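DUF596 domain-containing protein (Neisseria meningitidis, PDB 2O5H) is of unknown function, belonging to a conserved bacterial family (DUF596), and forms an alpha-beta fold that assembles as two copies. Local coordinates at residues E21-F26 / W38-D43; E49-A54 / E94-P99. One frame throughout, in Å; residues are numbered along the deposited sequence.

Contact 1: E21-F26 / W38-D43; sequences EEDVEF and WSTIKD
Two successive helices of the N-terminal helical region, 20-30 and 34-41, pack here through Asp23 and Phe26 on the first and Thr40 and Ile41 on the second. The backbones come closest at Asp23 and Thr40, whose CA atoms lie 6.9 Å apart. Thr40 divides its two branches between the partners. Its methyl CG2 lies 3.8 Å from Asp23 CG, the two side chains running past each other in opposite directions, while its hydroxyl OG1 sits at the edge of the Phe26 ring, near the ring plane, 3.5 Å from CE2. The torsion of Thr40 (chi1 -61°) sets OG1 beside its own backbone N, and there the hydroxyl is hydrogen-bonded to Cys36 O one turn back along the helix; Cys36 itself is seen forming an interchain disulfide. Ile41 adds a lighter touch, CG2 reaching Asp23 OD2 at 3.9 Å with the side chains nearly perpendicular.

These two consecutive helices, joined by a short connection, also face the second subunit. Asp23 OD1 is hydrogen-bonded to Tyr30 of that subunit, and Phe26 stacks on the same tyrosine. Asp23 OD2, in turn, is held by Arg19 in a salt bridge and by Tyr16 in a hydrogen bond.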
ATOM      1  N   GLU A  21     -12.986 -10.852   3.817  1.00 35.89           N
ATOM      2  CA  GLU A  21     -12.490 -11.014   5.195  1.00 35.92           C
ATOM      3  C   GLU A  21     -10.984 -11.101   5.225  1.00 36.11           C
ATOM      4  O   GLU A  21     -10.324 -10.487   6.067  1.00 34.91           O
ATOM      5  CB  GLU A  21     -13.109 -12.234   5.879  1.00 36.62           C
ATOM      6  CG  GLU A  21     -14.575 -12.049   6.249  1.00 38.83           C
ATOM      7  CD  GLU A  21     -14.807 -10.819   7.125  1.00 42.96           C
ATOM      8  OE1 GLU A  21     -13.927 -10.528   7.977  1.00 42.85           O
ATOM      9  OE2 GLU A  21     -15.872 -10.159   6.965  1.00 45.57           O
ATOM     10  N   GLU A  22     -10.450 -11.865   4.281  1.00 36.39           N
ATOM     11  CA  GLU A  22      -9.019 -12.003   4.118  1.00 37.06           C
ATOM     12  C   GLU A  22      -8.384 -10.628   3.846  1.00 35.91           C
ATOM     13  O   GLU A  22      -7.311 -10.289   4.400  1.00 36.06           O
ATOM     14  CB  GLU A  22      -8.766 -12.942   2.944  1.00 38.44           C
ATOM     15  CG  GLU A  22      -7.508 -13.779   3.063  1.00 44.43           C
ATOM     16  CD  GLU A  22      -6.782 -13.903   1.731  1.00 50.54           C
ATOM     17  OE1 GLU A  22      -7.441 -14.345   0.747  1.00 52.54           O
ATOM     18  OE2 GLU A  22      -5.566 -13.546   1.674  1.00 51.57           O
ATOM     19  N   ASP A  23      -9.009  -9.835   2.974  1.00 34.07           N
ATOM     20  CA  ASP A  23      -8.477  -8.519   2.646  1.00 34.02           C
ATOM     21  C   ASP A  23      -8.593  -7.562   3.841  1.00 33.03           C
ATOM     22  O   ASP A  23      -7.707  -6.773   4.090  1.00 32.58           O
ATOM     23  CB  ASP A  23      -9.200  -7.931   1.404  1.00 34.62           C
ATOM     24  CG  ASP A  23      -8.775  -8.617   0.086  1.00 35.69           C
ATOM     25  OD1 ASP A  23      -7.891  -9.499   0.125  1.00 35.26           O
ATOM     26  OD2 ASP A  23      -9.333  -8.273  -0.987  1.00 34.88           O
ATOM     27  N   VAL A  24      -9.716  -7.635   4.561  1.00 32.87           N
ATOM     28  CA  VAL A  24      -9.888  -6.932   5.829  1.00 32.32           C
ATOM     29  C   VAL A  24      -8.792  -7.310   6.852  1.00 32.89           C
ATOM     30  O   VAL A  24      -8.105  -6.431   7.385  1.00 31.84           O
ATOM     31  CB  VAL A  24     -11.343  -7.095   6.405  1.00 33.32           C
ATOM     32  CG1 VAL A  24     -11.427  -6.621   7.859  1.00 31.54           C
ATOM     33  CG2 VAL A  24     -12.334  -6.303   5.537  1.00 32.52           C
ATOM     34  N   GLU A  25      -8.630  -8.616   7.080  0.50 31.92           N
ATOM     35  CA  GLU A  25      -7.591  -9.140   7.962  0.50 31.94           C
ATOM     36  C   GLU A  25      -6.217  -8.539   7.613  0.50 32.45           C
ATOM     37  O   GLU A  25      -5.549  -7.937   8.467  0.50 32.04           O
ATOM     38  CB  GLU A  25      -7.596 -10.679   7.926  0.50 31.83           C
ATOM     39  CG  GLU A  25      -8.811 -11.313   8.660  0.50 31.75           C
ATOM     40  CD  GLU A  25      -9.124 -12.767   8.267  0.50 31.50           C
ATOM     41  OE1 GLU A  25      -8.252 -13.469   7.738  0.50 30.83           O
ATOM     42  OE2 GLU A  25     -10.270 -13.212   8.481  0.50 32.10           O
ATOM     43  N   PHE A  26      -5.848  -8.636   6.335  1.00 32.69           N
ATOM     44  CA  PHE A  26      -4.541  -8.182   5.835  1.00 32.67           C
ATOM     45  C   PHE A  26      -4.321  -6.677   6.094  1.00 33.19           C
ATOM     46  O   PHE A  26      -3.333  -6.306   6.685  1.00 33.15           O
ATOM     47  CB  PHE A  26      -4.358  -8.500   4.338  1.00 32.88           C
ATOM     48  CG  PHE A  26      -3.081  -7.913   3.722  1.00 34.11           C
ATOM     49  CD1 PHE A  26      -1.813  -8.384   4.130  1.00 33.33           C
ATOM     50  CD2 PHE A  26      -3.160  -6.921   2.729  1.00 36.15           C
ATOM     51  CE1 PHE A  26      -0.633  -7.845   3.574  1.00 36.91           C
ATOM     52  CE2 PHE A  26      -1.975  -6.391   2.151  1.00 34.11           C
ATOM     53  CZ  PHE A  26      -0.714  -6.861   2.584  1.00 35.66           C
ATOM     54  N   TRP A  38      -5.743  -0.242  -2.470  1.00 31.54           N
ATOM     55  CA  TRP A  38      -5.841  -0.435  -3.922  1.00 31.99           C
ATOM     56  C   TRP A  38      -4.942  -1.598  -4.360  1.00 32.05           C
ATOM     57  O   TRP A  38      -5.384  -2.505  -5.062  1.00 30.89           O
ATOM     58  CB  TRP A  38      -5.460   0.849  -4.682  1.00 32.68           C
ATOM     59  CG  TRP A  38      -5.457   0.643  -6.179  1.00 34.60           C
ATOM     60  CD1 TRP A  38      -4.350   0.439  -7.011  1.00 37.25           C
ATOM     61  CD2 TRP A  38      -6.610   0.561  -7.010  1.00 34.49           C
ATOM     62  NE1 TRP A  38      -4.781   0.258  -8.309  1.00 37.32           N
ATOM     63  CE2 TRP A  38      -6.162   0.299  -8.333  1.00 38.79           C
ATOM     64  CE3 TRP A  38      -7.995   0.674  -6.766  1.00 33.25           C
ATOM     65  CZ2 TRP A  38      -7.059   0.148  -9.412  1.00 33.62           C
ATOM     66  CZ3 TRP A  38      -8.868   0.562  -7.847  1.00 34.65           C
ATOM     67  CH2 TRP A  38      -8.399   0.281  -9.139  1.00 34.31           C
ATOM     68  N   SER A  39      -3.674  -1.593  -3.927  1.00 32.50           N
ATOM     69  CA  SER A  39      -2.760  -2.702  -4.240  1.00 32.96           C
ATOM     70  C   SER A  39      -3.296  -4.082  -3.754  1.00 33.35           C
ATOM     71  O   SER A  39      -3.142  -5.091  -4.441  1.00 33.03           O
ATOM     72  CB  SER A  39      -1.382  -2.414  -3.667  1.00 32.37           C
ATOM     73  OG  SER A  39      -0.870  -1.238  -4.283  1.00 36.05           O
ATOM     74  N   THR A  40      -3.936  -4.097  -2.588  1.00 32.72           N
ATOM     75  CA  THR A  40      -4.545  -5.300  -2.017  1.00 33.73           C
ATOM     76  C   THR A  40      -5.608  -5.937  -2.927  1.00 33.23           C
ATOM     77  O   THR A  40      -5.717  -7.184  -3.013  1.00 33.59           O
ATOM     78  CB  THR A  40      -5.184  -4.964  -0.617  1.00 34.54           C
ATOM     79  OG1 THR A  40      -4.172  -4.491   0.289  1.00 36.15           O
ATOM     80  CG2 THR A  40      -5.861  -6.190   0.005  1.00 34.81           C
ATOM     81  N   ILE A  41      -6.378  -5.092  -3.629  1.00 32.68           N
ATOM     82  CA  ILE A  41      -7.458  -5.608  -4.491  1.00 32.39           C
ATOM     83  C   ILE A  41      -6.992  -5.807  -5.951  1.00 33.16           C
ATOM     84  O   ILE A  41      -7.716  -6.378  -6.772  1.00 33.21           O
ATOM     85  CB  ILE A  41      -8.808  -4.784  -4.364  1.00 30.62           C
ATOM     86  CG1 ILE A  41      -8.659  -3.276  -4.682  1.00 29.92           C
ATOM     87  CG2 ILE A  41      -9.427  -4.959  -2.987  1.00 32.10           C
ATOM     88  CD1 ILE A  41      -8.490  -3.011  -6.178  1.00 29.36           C
ATOM     89  N   LYS A  42      -5.773  -5.381  -6.256  1.00 33.25           N
ATOM     90  CA  LYS A  42      -5.305  -5.423  -7.655  1.00 37.04           C
ATOM     91  C   LYS A  42      -5.427  -6.794  -8.323  1.00 36.68           C
ATOM     92  O   LYS A  42      -5.756  -6.896  -9.495  1.00 36.44           O
ATOM     93  CB  LYS A  42      -3.849  -4.993  -7.716  1.00 37.56           C
ATOM     94  CG  LYS A  42      -3.680  -3.553  -8.085  1.00 44.86           C
ATOM     95  CD  LYS A  42      -3.837  -3.376  -9.611  1.00 51.17           C
ATOM     96  CE  LYS A  42      -2.555  -2.780 -10.224  1.00 52.65           C
ATOM     97  NZ  LYS A  42      -2.642  -2.821 -11.723  1.00 54.44           N
ATOM     98  N   ASP A  43      -5.140  -7.843  -7.557  1.00 36.84           N
ATOM     99  CA  ASP A  43      -5.117  -9.194  -8.104  1.00 36.78           C
ATOM    100  C   ASP A  43      -6.519  -9.728  -8.349  1.00 37.44           C
ATOM    101  O   ASP A  43      -6.659 -10.772  -8.985  1.00 37.66           O
ATOM    102  CB  ASP A  43      -4.332 -10.141  -7.200  1.00 37.14           C
ATOM    103  CG  ASP A  43      -5.039 -10.406  -5.885  1.00 39.66           C
ATOM    104  OD1 ASP A  43      -5.175  -9.485  -5.069  1.00 39.22           O
ATOM    105  OD2 ASP A  43      -5.476 -11.553  -5.660  1.00 42.55           O
TER

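Contact 2: E49-A54 / E94-P99; sequences EEKTEA and EYEIEP
Lys51, on helix 48-64, and Glu96, in the loop between helices 81-91 and 110-116, meet through their charged ends, and their side chains cross at about a right angle. Lys51 NZ donates a hydrogen bond to Glu96 OE1 at 2.8 Å, which makes the pair a salt bridge. The ammonium nitrogen approaches OE1 on its syn side, 23° out of the carboxylate plane, so the bond is tilted from that plane. Glu96 OE2 lies farther from the same NZ, at 3.4 Å, which marks OE1 as the bonded oxygen and the grip as one-sided. The neighbouring methylene follows the ammonium group in: Lys51 CE is 3.4 Å from Glu96 OE1.

The two chains arrive by different routes. Glu96 reaches across with CG anti to its backbone N (chi1 -171°) and an extended chain beyond, which carries the carboxylate well clear of the loop backbone. Lys51 instead bends at chi3 (-81°), turning CE and NZ toward the glutamate.

Both ends have further partners. Glu96 OE2 forms a salt bridge with Lys42, so the carboxylate is shared between two lysines, one at each oxygen; this pairing would probably favour its ionised form. Lys51 NZ also makes a weak hydrogen bond to Ser46 O. Trp38 of helix 34-41 touches both Lys51 and Glu96, setting an aromatic group beside the aliphatic parts of the bridge. Backbone hydrogen bonding between Glu96 and Ile110 ties the loop to the start of helix 110-116. With a single pair meeting across the segments and 71 Å² buried, the geometry is that of a helix-to-loop salt bridge, here extended by Lys42 into a small lysine-glutamate-lysine network.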
ATOM      1  N   GLU A  49     -12.953  -0.883 -13.694  1.00 31.61           N
ATOM      2  CA  GLU A  49     -14.226  -0.771 -12.980  1.00 31.82           C
ATOM      3  C   GLU A  49     -14.353  -1.833 -11.892  1.00 31.34           C
ATOM      4  O   GLU A  49     -14.781  -1.506 -10.793  1.00 29.07           O
ATOM      5  CB  GLU A  49     -15.415  -0.904 -13.939  1.00 31.19           C
ATOM      6  CG  GLU A  49     -16.744  -0.670 -13.264  1.00 34.52           C
ATOM      7  CD  GLU A  49     -17.906  -0.753 -14.214  1.00 35.03           C
ATOM      8  OE1 GLU A  49     -17.940  -1.653 -15.098  1.00 37.71           O
ATOM      9  OE2 GLU A  49     -18.817   0.066 -14.035  1.00 37.47           O
ATOM     10  N   GLU A  50     -14.062  -3.103 -12.224  1.00 31.37           N
ATOM     11  CA  GLU A  50     -14.190  -4.155 -11.220  1.00 31.87           C
ATOM     12  C   GLU A  50     -13.261  -3.942 -10.017  1.00 33.07           C
ATOM     13  O   GLU A  50     -13.671  -4.173  -8.882  1.00 34.18           O
ATOM     14  CB  GLU A  50     -13.979  -5.528 -11.829  1.00 33.18           C
ATOM     15  CG  GLU A  50     -15.068  -5.847 -12.816  1.00 35.59           C
ATOM     16  CD  GLU A  50     -15.096  -7.308 -13.201  1.00 41.19           C
ATOM     17  OE1 GLU A  50     -14.049  -7.974 -13.117  1.00 45.69           O
ATOM     18  OE2 GLU A  50     -16.162  -7.775 -13.621  1.00 43.25           O
ATOM     19  N   LYS A  51     -12.024  -3.511 -10.267  1.00 31.32           N
ATOM     20  CA  LYS A  51     -11.085  -3.203  -9.185  1.00 33.30           C
ATOM     21  C   LYS A  51     -11.606  -2.052  -8.324  1.00 32.36           C
ATOM     22  O   LYS A  51     -11.578  -2.131  -7.098  1.00 33.27           O
ATOM     23  CB  LYS A  51      -9.693  -2.891  -9.743  1.00 32.11           C
ATOM     24  CG  LYS A  51      -8.895  -4.139 -10.117  1.00 34.39           C
ATOM     25  CD  LYS A  51      -7.510  -3.764 -10.600  1.00 32.66           C
ATOM     26  CE  LYS A  51      -7.638  -3.343 -12.086  1.00 36.30           C
ATOM     27  NZ  LYS A  51      -6.417  -3.474 -12.862  1.00 40.55           N
ATOM     28  N   THR A  52     -12.092  -1.006  -8.978  1.00 33.03           N
ATOM     29  CA  THR A  52     -12.673   0.176  -8.287  1.00 32.81           C
ATOM     30  C   THR A  52     -13.856  -0.265  -7.381  1.00 33.04           C
ATOM     31  O   THR A  52     -13.984   0.170  -6.252  1.00 33.16           O
ATOM     32  CB  THR A  52     -13.162   1.234  -9.315  1.00 32.33           C
ATOM     33  OG1 THR A  52     -12.038   1.780 -10.024  1.00 33.61           O
ATOM     34  CG2 THR A  52     -13.885   2.389  -8.605  1.00 32.71           C
ATOM     35  N   GLU A  53     -14.713  -1.133  -7.882  1.00 32.20           N
ATOM     36  CA  GLU A  53     -15.825  -1.663  -7.055  1.00 32.93           C
ATOM     37  C   GLU A  53     -15.333  -2.468  -5.837  1.00 32.71           C
ATOM     38  O   GLU A  53     -15.858  -2.324  -4.751  1.00 32.31           O
ATOM     39  CB  GLU A  53     -16.774  -2.537  -7.887  1.00 32.97           C
ATOM     40  CG  GLU A  53     -17.605  -1.732  -8.923  1.00 38.84           C
ATOM     41  CD  GLU A  53     -18.250  -0.473  -8.337  1.00 44.60           C
ATOM     42  OE1 GLU A  53     -18.981  -0.588  -7.307  1.00 45.75           O
ATOM     43  OE2 GLU A  53     -18.033   0.627  -8.931  1.00 47.90           O
ATOM     44  N   ALA A  54     -14.313  -3.288  -6.039  1.00 32.44           N
ATOM     45  CA  ALA A  54     -13.661  -4.040  -4.967  1.00 32.47           C
ATOM     46  C   ALA A  54     -13.044  -3.090  -3.937  1.00 32.87           C
ATOM     47  O   ALA A  54     -13.240  -3.253  -2.694  1.00 33.83           O
ATOM     48  CB  ALA A  54     -12.596  -4.925  -5.555  1.00 31.43           C
ATOM     49  N   GLU A  94     -10.508   8.651 -14.097  1.00 31.65           N
ATOM     50  CA  GLU A  94     -11.161   7.988 -15.205  1.00 33.94           C
ATOM     51  C   GLU A  94     -10.447   6.736 -15.693  1.00 33.25           C
ATOM     52  O   GLU A  94     -11.067   5.903 -16.312  1.00 32.70           O
ATOM     53  CB  GLU A  94     -11.346   8.967 -16.353  1.00 33.93           C
ATOM     54  CG  GLU A  94     -12.401  10.061 -16.077  1.00 37.07           C
ATOM     55  CD  GLU A  94     -12.651  10.946 -17.305  1.00 36.92           C
ATOM     56  OE1 GLU A  94     -11.684  11.324 -17.975  1.00 44.30           O
ATOM     57  OE2 GLU A  94     -13.815  11.222 -17.633  1.00 42.33           O
ATOM     58  N   TYR A  95      -9.152   6.616 -15.407  1.00 33.84           N
ATOM     59  CA  TYR A  95      -8.323   5.511 -15.923  1.00 34.23           C
ATOM     60  C   TYR A  95      -7.403   5.145 -14.797  1.00 35.54           C
ATOM     61  O   TYR A  95      -7.096   5.980 -13.947  1.00 34.72           O
ATOM     62  CB  TYR A  95      -7.483   5.945 -17.153  1.00 33.55           C
ATOM     63  CG  TYR A  95      -8.332   6.357 -18.334  1.00 33.52           C
ATOM     64  CD1 TYR A  95      -8.821   5.393 -19.246  1.00 33.05           C
ATOM     65  CD2 TYR A  95      -8.682   7.688 -18.527  1.00 30.25           C
ATOM     66  CE1 TYR A  95      -9.612   5.754 -20.270  1.00 30.80           C
ATOM     67  CE2 TYR A  95      -9.481   8.063 -19.569  1.00 32.11           C
ATOM     68  CZ  TYR A  95      -9.938   7.086 -20.439  1.00 30.14           C
ATOM     69  OH  TYR A  95     -10.728   7.434 -21.483  1.00 34.55           O
ATOM     70  N   GLU A  96      -6.973   3.882 -14.773  1.00 35.77           N
ATOM     71  CA  GLU A  96      -6.097   3.391 -13.711  1.00 36.41           C
ATOM     72  C   GLU A  96      -4.756   4.108 -13.856  1.00 36.25           C
ATOM     73  O   GLU A  96      -4.092   4.441 -12.860  1.00 35.76           O
ATOM     74  CB  GLU A  96      -5.915   1.874 -13.845  1.00 35.08           C
ATOM     75  CG  GLU A  96      -5.194   1.240 -12.680  1.00 40.04           C
ATOM     76  CD  GLU A  96      -5.130  -0.305 -12.810  1.00 42.48           C
ATOM     77  OE1 GLU A  96      -5.878  -0.884 -13.634  1.00 53.23           O
ATOM     78  OE2 GLU A  96      -4.351  -0.921 -12.067  1.00 52.64           O
ATOM     79  N   ILE A  97      -4.384   4.396 -15.103  1.00 35.07           N
ATOM     80  CA  ILE A  97      -3.153   5.122 -15.385  1.00 37.61           C
ATOM     81  C   ILE A  97      -3.432   6.357 -16.249  1.00 37.65           C
ATOM     82  O   ILE A  97      -3.951   6.244 -17.341  1.00 36.28           O
ATOM     83  CB  ILE A  97      -2.135   4.181 -16.082  1.00 37.52           C
ATOM     84  CG1 ILE A  97      -1.828   2.980 -15.174  1.00 38.01           C
ATOM     85  CG2 ILE A  97      -0.871   4.961 -16.511  1.00 38.62           C
ATOM     86  CD1 ILE A  97      -0.855   1.978 -15.760  1.00 40.85           C
ATOM     87  N   GLU A  98      -3.041   7.537 -15.793  1.00 39.74           N
ATOM     88  CA  GLU A  98      -3.322   8.745 -16.568  1.00 41.07           C
ATOM     89  C   GLU A  98      -2.818   8.613 -18.018  1.00 41.57           C
ATOM     90  O   GLU A  98      -1.664   8.232 -18.224  1.00 40.99           O
ATOM     91  CB  GLU A  98      -2.716   9.969 -15.887  1.00 42.19           C
ATOM     92  CG  GLU A  98      -3.294  11.245 -16.420  1.00 43.58           C
ATOM     93  CD  GLU A  98      -2.997  12.401 -15.510  1.00 47.06           C
ATOM     94  OE1 GLU A  98      -1.836  12.871 -15.540  1.00 43.56           O
ATOM     95  OE2 GLU A  98      -3.936  12.819 -14.780  1.00 49.97           O
ATOM     96  N   PRO A  99      -3.688   8.885 -19.027  1.00 42.19           N
ATOM     97  CA  PRO A  99      -3.253   8.778 -20.439  1.00 43.24           C
ATOM     98  C   PRO A  99      -2.111   9.711 -20.782  1.00 44.59           C
ATOM     99  O   PRO A  99      -1.967  10.754 -20.131  1.00 44.44           O
ATOM    100  CB  PRO A  99      -4.493   9.214 -21.237  1.00 43.50           C
ATOM    101  CG  PRO A  99      -5.660   8.945 -20.335  1.00 42.53           C
ATOM    102  CD  PRO A  99      -5.115   9.257 -18.927  1.00 42.24           C
TER

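From the N terminus, helix 20-30 is followed by helix 34-41, and contact 1 closes a short, mostly helical excursion of 11 residues. Contact 2 opens only afterwards, on helix 48-64, and closes a longer excursion through two strands and helix 81-91 to the loop at 94-99. The two are therefore in series, neither nested nor crossing, with centres about 16 Å apart. Segment 38-43 joins them: Lys42 NZ meets Glu96 OE2 at 2.6 Å, and Ile41 CD1 packs 3.3 Å from Lys51 O. The early pair of helices, 20-30 and 34-41, which faces the second subunit, is tied to the 94-99 loop both directly, by Lys42, and by way of Lys51 on helix 48-64.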